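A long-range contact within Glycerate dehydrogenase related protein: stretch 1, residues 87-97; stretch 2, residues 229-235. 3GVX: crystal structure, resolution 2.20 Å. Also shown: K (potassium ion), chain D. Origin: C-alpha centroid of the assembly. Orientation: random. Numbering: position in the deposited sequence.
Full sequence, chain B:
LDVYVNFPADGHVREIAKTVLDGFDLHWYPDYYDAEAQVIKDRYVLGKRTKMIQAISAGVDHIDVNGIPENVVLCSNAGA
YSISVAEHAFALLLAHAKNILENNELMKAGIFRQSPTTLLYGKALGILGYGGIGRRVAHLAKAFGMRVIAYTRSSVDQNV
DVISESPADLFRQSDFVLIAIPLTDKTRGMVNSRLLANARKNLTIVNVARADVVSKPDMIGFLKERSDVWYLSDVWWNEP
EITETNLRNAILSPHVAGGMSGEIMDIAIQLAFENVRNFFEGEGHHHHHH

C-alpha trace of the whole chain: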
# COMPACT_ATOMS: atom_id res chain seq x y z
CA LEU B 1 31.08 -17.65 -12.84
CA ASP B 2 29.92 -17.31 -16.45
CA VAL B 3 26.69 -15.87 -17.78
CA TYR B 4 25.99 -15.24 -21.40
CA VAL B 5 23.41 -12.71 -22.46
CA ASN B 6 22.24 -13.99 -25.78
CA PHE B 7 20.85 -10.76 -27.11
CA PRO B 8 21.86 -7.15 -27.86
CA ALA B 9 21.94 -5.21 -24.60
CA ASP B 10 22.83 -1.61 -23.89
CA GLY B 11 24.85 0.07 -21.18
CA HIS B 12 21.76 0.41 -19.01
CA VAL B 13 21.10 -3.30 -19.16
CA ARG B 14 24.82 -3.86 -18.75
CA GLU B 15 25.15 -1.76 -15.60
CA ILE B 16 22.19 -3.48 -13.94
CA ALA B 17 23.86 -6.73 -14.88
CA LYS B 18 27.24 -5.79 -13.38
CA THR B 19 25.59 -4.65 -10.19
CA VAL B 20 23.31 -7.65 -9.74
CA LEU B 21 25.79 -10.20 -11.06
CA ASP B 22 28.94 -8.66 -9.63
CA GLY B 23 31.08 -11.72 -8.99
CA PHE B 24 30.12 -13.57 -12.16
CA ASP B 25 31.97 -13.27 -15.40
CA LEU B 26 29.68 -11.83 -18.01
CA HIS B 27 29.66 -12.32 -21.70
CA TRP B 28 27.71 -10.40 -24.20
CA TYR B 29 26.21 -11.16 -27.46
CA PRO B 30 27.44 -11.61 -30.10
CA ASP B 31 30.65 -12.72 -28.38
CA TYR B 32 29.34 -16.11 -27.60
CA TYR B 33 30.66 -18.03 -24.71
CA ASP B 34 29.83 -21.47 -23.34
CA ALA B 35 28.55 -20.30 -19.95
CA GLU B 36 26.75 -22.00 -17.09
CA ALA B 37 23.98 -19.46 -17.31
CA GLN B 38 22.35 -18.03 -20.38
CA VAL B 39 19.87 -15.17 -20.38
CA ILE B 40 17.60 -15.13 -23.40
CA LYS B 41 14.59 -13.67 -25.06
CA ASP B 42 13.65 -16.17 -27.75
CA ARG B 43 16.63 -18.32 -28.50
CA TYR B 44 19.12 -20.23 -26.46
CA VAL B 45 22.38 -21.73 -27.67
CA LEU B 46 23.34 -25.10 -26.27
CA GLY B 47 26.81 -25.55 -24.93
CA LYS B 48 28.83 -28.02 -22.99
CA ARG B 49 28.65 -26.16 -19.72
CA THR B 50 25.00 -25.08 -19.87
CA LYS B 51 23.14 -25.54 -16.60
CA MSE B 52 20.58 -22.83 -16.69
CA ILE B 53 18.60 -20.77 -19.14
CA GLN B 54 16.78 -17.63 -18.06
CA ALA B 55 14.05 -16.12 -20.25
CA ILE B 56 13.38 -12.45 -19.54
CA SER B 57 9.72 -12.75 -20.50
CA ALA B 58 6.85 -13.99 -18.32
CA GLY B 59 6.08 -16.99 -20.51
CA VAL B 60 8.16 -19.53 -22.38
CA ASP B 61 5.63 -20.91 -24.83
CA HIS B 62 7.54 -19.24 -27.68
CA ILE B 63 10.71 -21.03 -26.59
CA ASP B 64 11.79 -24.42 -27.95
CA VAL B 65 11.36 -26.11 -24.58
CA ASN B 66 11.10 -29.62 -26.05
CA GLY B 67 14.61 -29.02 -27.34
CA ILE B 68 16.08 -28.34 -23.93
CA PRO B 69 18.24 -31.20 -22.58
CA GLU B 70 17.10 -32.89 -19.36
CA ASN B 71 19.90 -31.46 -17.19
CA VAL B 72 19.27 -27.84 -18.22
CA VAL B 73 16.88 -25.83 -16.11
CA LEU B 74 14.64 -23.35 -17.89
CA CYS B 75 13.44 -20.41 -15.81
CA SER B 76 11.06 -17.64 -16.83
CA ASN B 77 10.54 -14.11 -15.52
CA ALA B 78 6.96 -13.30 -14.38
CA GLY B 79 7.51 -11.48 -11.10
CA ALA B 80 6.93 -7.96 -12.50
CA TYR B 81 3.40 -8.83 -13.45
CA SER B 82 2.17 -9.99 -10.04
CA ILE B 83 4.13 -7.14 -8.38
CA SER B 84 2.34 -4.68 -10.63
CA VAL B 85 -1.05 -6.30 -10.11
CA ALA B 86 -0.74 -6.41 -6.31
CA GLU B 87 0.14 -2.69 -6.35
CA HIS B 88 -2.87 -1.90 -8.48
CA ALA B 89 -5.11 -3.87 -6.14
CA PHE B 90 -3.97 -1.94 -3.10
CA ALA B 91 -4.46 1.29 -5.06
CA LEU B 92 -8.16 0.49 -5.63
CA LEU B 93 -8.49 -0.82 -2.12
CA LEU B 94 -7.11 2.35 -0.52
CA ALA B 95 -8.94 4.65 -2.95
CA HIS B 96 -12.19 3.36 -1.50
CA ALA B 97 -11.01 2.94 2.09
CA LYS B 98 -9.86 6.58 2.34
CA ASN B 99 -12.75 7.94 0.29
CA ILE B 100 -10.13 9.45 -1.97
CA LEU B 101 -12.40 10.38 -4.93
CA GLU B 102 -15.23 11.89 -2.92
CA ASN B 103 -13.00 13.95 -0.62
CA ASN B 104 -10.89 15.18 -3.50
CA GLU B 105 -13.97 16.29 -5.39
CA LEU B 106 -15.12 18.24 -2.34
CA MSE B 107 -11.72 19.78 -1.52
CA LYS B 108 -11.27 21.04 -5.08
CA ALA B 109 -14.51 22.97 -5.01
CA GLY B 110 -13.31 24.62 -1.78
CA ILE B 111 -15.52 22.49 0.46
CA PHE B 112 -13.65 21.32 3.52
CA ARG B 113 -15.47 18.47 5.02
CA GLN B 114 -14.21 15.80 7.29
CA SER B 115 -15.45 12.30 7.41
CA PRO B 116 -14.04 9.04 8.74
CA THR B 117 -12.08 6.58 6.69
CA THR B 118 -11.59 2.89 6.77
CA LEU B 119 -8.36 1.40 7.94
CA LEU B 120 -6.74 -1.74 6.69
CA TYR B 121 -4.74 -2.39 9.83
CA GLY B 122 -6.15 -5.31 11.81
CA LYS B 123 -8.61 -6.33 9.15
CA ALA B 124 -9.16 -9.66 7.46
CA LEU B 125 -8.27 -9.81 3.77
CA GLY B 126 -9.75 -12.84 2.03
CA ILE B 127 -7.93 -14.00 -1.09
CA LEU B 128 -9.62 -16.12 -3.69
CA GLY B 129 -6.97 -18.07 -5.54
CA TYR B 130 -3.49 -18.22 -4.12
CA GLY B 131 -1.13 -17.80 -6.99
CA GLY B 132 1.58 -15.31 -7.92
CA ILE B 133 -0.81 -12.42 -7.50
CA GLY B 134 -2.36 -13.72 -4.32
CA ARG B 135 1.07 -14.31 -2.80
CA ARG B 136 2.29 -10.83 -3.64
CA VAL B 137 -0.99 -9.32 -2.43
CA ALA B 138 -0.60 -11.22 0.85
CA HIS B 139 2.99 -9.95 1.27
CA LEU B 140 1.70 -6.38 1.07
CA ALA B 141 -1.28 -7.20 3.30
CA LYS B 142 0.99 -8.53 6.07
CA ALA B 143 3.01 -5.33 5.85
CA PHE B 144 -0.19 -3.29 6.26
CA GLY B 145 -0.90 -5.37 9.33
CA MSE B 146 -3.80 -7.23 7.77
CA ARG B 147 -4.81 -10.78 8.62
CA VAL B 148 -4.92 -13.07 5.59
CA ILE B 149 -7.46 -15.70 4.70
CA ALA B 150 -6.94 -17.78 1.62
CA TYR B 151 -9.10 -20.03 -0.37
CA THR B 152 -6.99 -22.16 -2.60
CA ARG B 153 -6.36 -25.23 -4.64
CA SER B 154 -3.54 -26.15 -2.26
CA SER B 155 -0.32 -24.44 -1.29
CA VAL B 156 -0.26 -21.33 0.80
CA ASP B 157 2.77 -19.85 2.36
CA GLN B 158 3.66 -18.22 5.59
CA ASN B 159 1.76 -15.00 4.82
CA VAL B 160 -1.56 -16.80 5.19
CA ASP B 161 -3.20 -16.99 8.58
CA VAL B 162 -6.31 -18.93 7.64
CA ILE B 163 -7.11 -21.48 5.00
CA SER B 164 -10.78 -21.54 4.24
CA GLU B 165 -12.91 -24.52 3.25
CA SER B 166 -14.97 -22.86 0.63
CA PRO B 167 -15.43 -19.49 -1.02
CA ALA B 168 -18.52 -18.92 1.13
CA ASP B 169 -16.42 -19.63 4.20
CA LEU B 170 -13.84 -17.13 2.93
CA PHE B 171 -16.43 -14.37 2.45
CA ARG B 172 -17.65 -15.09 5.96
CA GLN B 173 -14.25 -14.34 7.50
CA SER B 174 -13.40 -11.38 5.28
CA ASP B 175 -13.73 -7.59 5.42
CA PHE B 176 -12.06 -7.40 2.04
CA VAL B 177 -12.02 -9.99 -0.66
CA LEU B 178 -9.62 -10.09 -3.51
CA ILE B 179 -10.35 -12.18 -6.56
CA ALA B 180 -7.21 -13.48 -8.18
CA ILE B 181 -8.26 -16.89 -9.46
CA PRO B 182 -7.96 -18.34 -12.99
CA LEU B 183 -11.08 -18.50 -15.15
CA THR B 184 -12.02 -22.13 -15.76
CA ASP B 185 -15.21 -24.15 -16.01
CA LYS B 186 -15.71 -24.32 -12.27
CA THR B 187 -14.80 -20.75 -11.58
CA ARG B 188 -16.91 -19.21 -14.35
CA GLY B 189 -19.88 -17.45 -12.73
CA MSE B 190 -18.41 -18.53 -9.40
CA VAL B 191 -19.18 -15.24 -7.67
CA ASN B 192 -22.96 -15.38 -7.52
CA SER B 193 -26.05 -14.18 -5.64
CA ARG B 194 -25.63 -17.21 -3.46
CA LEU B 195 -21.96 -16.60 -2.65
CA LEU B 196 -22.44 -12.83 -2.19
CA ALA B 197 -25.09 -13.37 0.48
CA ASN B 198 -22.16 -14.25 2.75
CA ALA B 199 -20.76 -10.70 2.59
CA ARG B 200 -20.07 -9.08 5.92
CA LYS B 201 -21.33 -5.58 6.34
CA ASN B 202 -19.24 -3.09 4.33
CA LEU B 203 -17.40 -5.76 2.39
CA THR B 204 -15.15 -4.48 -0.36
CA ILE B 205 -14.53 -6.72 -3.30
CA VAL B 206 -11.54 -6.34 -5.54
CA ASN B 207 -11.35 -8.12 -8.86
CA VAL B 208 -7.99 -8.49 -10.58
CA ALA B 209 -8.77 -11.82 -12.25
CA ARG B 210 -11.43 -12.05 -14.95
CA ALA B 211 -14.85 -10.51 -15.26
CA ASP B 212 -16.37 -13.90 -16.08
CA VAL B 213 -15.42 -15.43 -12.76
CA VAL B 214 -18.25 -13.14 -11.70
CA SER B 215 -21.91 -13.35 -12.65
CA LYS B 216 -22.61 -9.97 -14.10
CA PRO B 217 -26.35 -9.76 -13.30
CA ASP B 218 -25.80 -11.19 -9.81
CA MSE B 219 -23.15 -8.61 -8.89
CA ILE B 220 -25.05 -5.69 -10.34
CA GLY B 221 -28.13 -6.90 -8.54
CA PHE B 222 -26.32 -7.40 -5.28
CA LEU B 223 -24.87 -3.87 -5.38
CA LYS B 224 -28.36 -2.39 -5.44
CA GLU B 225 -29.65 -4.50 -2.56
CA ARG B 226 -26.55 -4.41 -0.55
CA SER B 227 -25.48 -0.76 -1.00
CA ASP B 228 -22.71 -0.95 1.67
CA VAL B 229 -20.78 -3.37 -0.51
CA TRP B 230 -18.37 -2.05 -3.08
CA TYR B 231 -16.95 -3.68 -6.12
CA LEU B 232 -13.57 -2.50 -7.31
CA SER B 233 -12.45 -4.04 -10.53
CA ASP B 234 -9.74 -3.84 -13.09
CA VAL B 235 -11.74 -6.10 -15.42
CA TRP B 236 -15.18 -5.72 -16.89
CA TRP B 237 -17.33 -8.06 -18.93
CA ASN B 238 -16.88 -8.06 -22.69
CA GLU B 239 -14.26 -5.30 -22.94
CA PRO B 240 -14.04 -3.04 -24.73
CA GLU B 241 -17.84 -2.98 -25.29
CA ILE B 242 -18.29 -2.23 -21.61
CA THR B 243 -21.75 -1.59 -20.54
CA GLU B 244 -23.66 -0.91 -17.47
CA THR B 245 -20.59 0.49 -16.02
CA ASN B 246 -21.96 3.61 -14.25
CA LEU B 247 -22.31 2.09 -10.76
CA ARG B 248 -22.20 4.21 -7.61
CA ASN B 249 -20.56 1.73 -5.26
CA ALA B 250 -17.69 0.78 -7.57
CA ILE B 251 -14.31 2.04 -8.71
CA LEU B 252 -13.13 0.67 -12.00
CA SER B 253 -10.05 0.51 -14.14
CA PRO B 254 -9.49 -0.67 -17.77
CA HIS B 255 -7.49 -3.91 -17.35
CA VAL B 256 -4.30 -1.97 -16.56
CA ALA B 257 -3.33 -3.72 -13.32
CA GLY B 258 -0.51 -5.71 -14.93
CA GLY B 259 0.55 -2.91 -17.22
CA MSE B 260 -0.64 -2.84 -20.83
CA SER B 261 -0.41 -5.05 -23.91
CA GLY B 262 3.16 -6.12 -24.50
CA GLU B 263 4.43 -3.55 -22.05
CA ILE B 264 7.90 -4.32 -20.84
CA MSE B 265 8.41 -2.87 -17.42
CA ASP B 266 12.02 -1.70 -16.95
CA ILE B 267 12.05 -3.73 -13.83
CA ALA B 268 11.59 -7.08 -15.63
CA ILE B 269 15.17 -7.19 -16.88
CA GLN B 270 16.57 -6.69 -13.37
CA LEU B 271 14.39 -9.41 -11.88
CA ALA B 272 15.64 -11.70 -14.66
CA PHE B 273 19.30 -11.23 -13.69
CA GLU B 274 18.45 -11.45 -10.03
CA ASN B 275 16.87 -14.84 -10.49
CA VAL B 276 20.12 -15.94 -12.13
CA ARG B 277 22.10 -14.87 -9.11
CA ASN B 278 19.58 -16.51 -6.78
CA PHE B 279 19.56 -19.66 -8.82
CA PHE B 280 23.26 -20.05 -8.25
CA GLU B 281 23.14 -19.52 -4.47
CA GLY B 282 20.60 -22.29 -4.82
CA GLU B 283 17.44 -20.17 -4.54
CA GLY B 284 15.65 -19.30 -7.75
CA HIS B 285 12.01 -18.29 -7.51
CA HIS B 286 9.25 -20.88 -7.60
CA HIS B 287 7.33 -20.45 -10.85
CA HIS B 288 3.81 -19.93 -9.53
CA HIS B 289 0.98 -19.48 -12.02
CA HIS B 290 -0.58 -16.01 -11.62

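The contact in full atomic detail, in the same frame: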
# COMPACT_ATOMS: atom_id res chain seq x y z
N GLU B 87 0.09 -4.14 -6.58
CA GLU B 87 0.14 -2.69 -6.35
C GLU B 87 -1.12 -2.01 -6.83
O GLU B 87 -1.61 -1.07 -6.21
CB GLU B 87 1.33 -2.05 -7.05
CG GLU B 87 2.67 -2.20 -6.36
CD GLU B 87 3.76 -1.39 -7.06
OE1 GLU B 87 3.42 -0.40 -7.74
OE2 GLU B 87 4.95 -1.72 -6.94
N HIS B 88 -1.66 -2.49 -7.94
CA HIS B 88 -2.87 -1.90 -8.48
C HIS B 88 -4.06 -2.24 -7.61
O HIS B 88 -4.99 -1.44 -7.48
CB HIS B 88 -3.16 -2.38 -9.90
CG HIS B 88 -4.25 -1.61 -10.57
ND1 HIS B 88 -4.03 -0.42 -11.22
CD2 HIS B 88 -5.59 -1.82 -10.62
CE1 HIS B 88 -5.17 0.07 -11.64
NE2 HIS B 88 -6.14 -0.76 -11.29
N ALA B 89 -4.04 -3.43 -7.01
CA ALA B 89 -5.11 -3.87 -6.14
C ALA B 89 -5.13 -3.04 -4.86
O ALA B 89 -6.19 -2.65 -4.38
CB ALA B 89 -4.96 -5.36 -5.82
N PHE B 90 -3.97 -2.74 -4.31
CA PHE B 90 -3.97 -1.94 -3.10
C PHE B 90 -4.37 -0.50 -3.42
O PHE B 90 -4.97 0.17 -2.58
CB PHE B 90 -2.63 -2.05 -2.37
CG PHE B 90 -2.61 -3.16 -1.33
CD1 PHE B 90 -3.05 -2.93 -0.04
CD2 PHE B 90 -2.26 -4.45 -1.68
CE1 PHE B 90 -3.15 -3.98 0.88
CE2 PHE B 90 -2.36 -5.49 -0.77
CZ PHE B 90 -2.81 -5.26 0.51
N ALA B 91 -4.10 -0.06 -4.65
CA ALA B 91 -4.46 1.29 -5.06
C ALA B 91 -5.98 1.46 -5.09
O ALA B 91 -6.51 2.49 -4.65
CB ALA B 91 -3.85 1.60 -6.43
N LEU B 92 -6.69 0.44 -5.59
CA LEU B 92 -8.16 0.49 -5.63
C LEU B 92 -8.71 0.41 -4.23
O LEU B 92 -9.60 1.15 -3.82
CB LEU B 92 -8.70 -0.69 -6.43
CG LEU B 92 -8.40 -0.54 -7.90
CD1 LEU B 92 -8.60 -1.87 -8.62
CD2 LEU B 92 -9.26 0.60 -8.45
N LEU B 93 -8.14 -0.54 -3.50
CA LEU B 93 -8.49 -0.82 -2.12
C LEU B 93 -8.44 0.44 -1.26
O LEU B 93 -9.41 0.77 -0.57
CB LEU B 93 -7.52 -1.86 -1.58
CG LEU B 93 -8.16 -2.92 -0.70
CD1 LEU B 93 -7.27 -4.15 -0.71
CD2 LEU B 93 -8.43 -2.37 0.70
N LEU B 94 -7.30 1.12 -1.30
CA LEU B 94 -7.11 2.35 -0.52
C LEU B 94 -7.90 3.54 -1.06
O LEU B 94 -8.27 4.42 -0.30
CB LEU B 94 -5.61 2.69 -0.44
CG LEU B 94 -4.80 1.69 0.39
CD1 LEU B 94 -3.32 1.89 0.13
CD2 LEU B 94 -5.15 1.87 1.86
N ALA B 95 -8.17 3.56 -2.36
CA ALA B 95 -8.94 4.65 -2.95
C ALA B 95 -10.30 4.68 -2.29
O ALA B 95 -10.79 5.73 -1.91
CB ALA B 95 -9.10 4.45 -4.46
N HIS B 96 -10.89 3.51 -2.14
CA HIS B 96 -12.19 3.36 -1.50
C HIS B 96 -12.11 3.51 0.02
O HIS B 96 -12.91 4.23 0.61
CB HIS B 96 -12.81 2.00 -1.86
CG HIS B 96 -14.08 1.72 -1.13
ND1 HIS B 96 -15.13 2.60 -1.09
CD2 HIS B 96 -14.46 0.65 -0.38
CE1 HIS B 96 -16.10 2.10 -0.34
NE2 HIS B 96 -15.71 0.92 0.10
N ALA B 97 -11.15 2.86 0.65
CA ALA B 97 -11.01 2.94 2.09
C ALA B 97 -10.83 4.36 2.61
O ALA B 97 -11.39 4.69 3.64
CB ALA B 97 -9.87 2.04 2.58
N VAL B 229 -21.82 -2.61 0.16
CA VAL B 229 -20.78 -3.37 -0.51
C VAL B 229 -20.28 -2.67 -1.76
O VAL B 229 -21.05 -2.12 -2.54
CB VAL B 229 -21.30 -4.78 -0.89
CG1 VAL B 229 -20.23 -5.54 -1.68
CG2 VAL B 229 -21.70 -5.55 0.37
N TRP B 230 -18.97 -2.68 -1.92
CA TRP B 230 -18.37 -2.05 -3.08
C TRP B 230 -17.68 -3.09 -3.92
O TRP B 230 -17.26 -4.13 -3.43
CB TRP B 230 -17.38 -0.95 -2.67
CG TRP B 230 -18.06 0.32 -2.36
CD1 TRP B 230 -19.00 0.52 -1.40
CD2 TRP B 230 -17.89 1.58 -3.04
NE1 TRP B 230 -19.42 1.82 -1.42
CE2 TRP B 230 -18.76 2.49 -2.41
CE3 TRP B 230 -17.09 2.02 -4.09
CZ2 TRP B 230 -18.86 3.83 -2.81
CZ3 TRP B 230 -17.19 3.35 -4.50
CH2 TRP B 230 -18.06 4.24 -3.85
N TYR B 231 -17.59 -2.78 -5.20
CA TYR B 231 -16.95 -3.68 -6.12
C TYR B 231 -15.91 -2.88 -6.87
O TYR B 231 -16.24 -1.98 -7.63
CB TYR B 231 -17.99 -4.25 -7.09
CG TYR B 231 -17.42 -5.23 -8.09
CD1 TYR B 231 -16.77 -6.38 -7.66
CD2 TYR B 231 -17.54 -5.02 -9.45
CE1 TYR B 231 -16.25 -7.30 -8.57
CE2 TYR B 231 -17.04 -5.93 -10.39
CZ TYR B 231 -16.40 -7.07 -9.94
OH TYR B 231 -15.92 -7.99 -10.85
N LEU B 232 -14.65 -3.20 -6.63
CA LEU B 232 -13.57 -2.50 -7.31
C LEU B 232 -12.97 -3.48 -8.29
O LEU B 232 -12.51 -4.56 -7.92
CB LEU B 232 -12.51 -2.07 -6.30
CG LEU B 232 -13.12 -1.51 -5.01
CD1 LEU B 232 -11.98 -1.21 -4.06
CD2 LEU B 232 -13.99 -0.28 -5.29
N SER B 233 -12.98 -3.11 -9.56
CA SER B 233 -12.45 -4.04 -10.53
C SER B 233 -11.59 -3.45 -11.62
O SER B 233 -11.78 -2.32 -12.07
CB SER B 233 -13.59 -4.84 -11.15
OG SER B 233 -13.10 -5.97 -11.83
N ASP B 234 -10.62 -4.24 -12.03
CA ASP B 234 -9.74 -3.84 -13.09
C ASP B 234 -10.18 -4.55 -14.37
O ASP B 234 -9.58 -4.37 -15.41
CB ASP B 234 -8.30 -4.20 -12.75
CG ASP B 234 -7.34 -3.80 -13.84
OD1 ASP B 234 -7.35 -2.62 -14.26
OD2 ASP B 234 -6.57 -4.68 -14.28
N VAL B 235 -11.23 -5.36 -14.26
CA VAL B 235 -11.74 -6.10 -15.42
C VAL B 235 -13.25 -6.07 -15.50
O VAL B 235 -13.96 -6.29 -14.52
CB VAL B 235 -11.31 -7.57 -15.38
CG1 VAL B 235 -9.79 -7.67 -15.34
CG2 VAL B 235 -11.96 -8.28 -14.21
K K D . -1.66 -0.75 -12.48
O HOH W 1 0.21 -1.29 -10.81

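Helix 87-97 lies against strand 230-233, the two running roughly antiparallel, with 148° between their N-to-C directions and a closest axial approach of 8.8 Å. Within the helix, backbone hydrogen bonds run from A91 N to E87 O through A97 N to L93 O. No hydrogen bond joins the two stretches; the contact is made mainly by side chains, with L232 also reaching the helix backbone. H88, L92 and H96, spaced four residues apart, direct their CA-to-CB bonds toward the strand; W230 and L232, alternate residues of the strand, and D234 just past it, answer them in reverse order. At the centre the backbones come nearest, with L92 CA 6.4 Å from L232 CA. Here two leucines pack without polar demands: L92 CB lies 4.1 Å from L232 CB, and L232 CD1 reaches 3.4 Å from L92 O and 4.0 Å from H96 CB. At one end the H96 ring forms an offset stack on the five-membered ring of W230, centroids 3.9 Å apart and planes inclined by 23°; H96 CE1 sits 3.3 Å from W230 CD2, and W230 CB adds a CH-pi contact over the histidine face. At the other end H88 NE2 approaches D234 OD1 at 3.7 Å, while both atoms are hydrogen-bonded elsewhere in the structure. H88 ND1 binds the potassium ion at 2.7 Å. From the last strand residue, S233 OG donates a hydrogen bond to V235 O (2.8 Å) in the loop that follows.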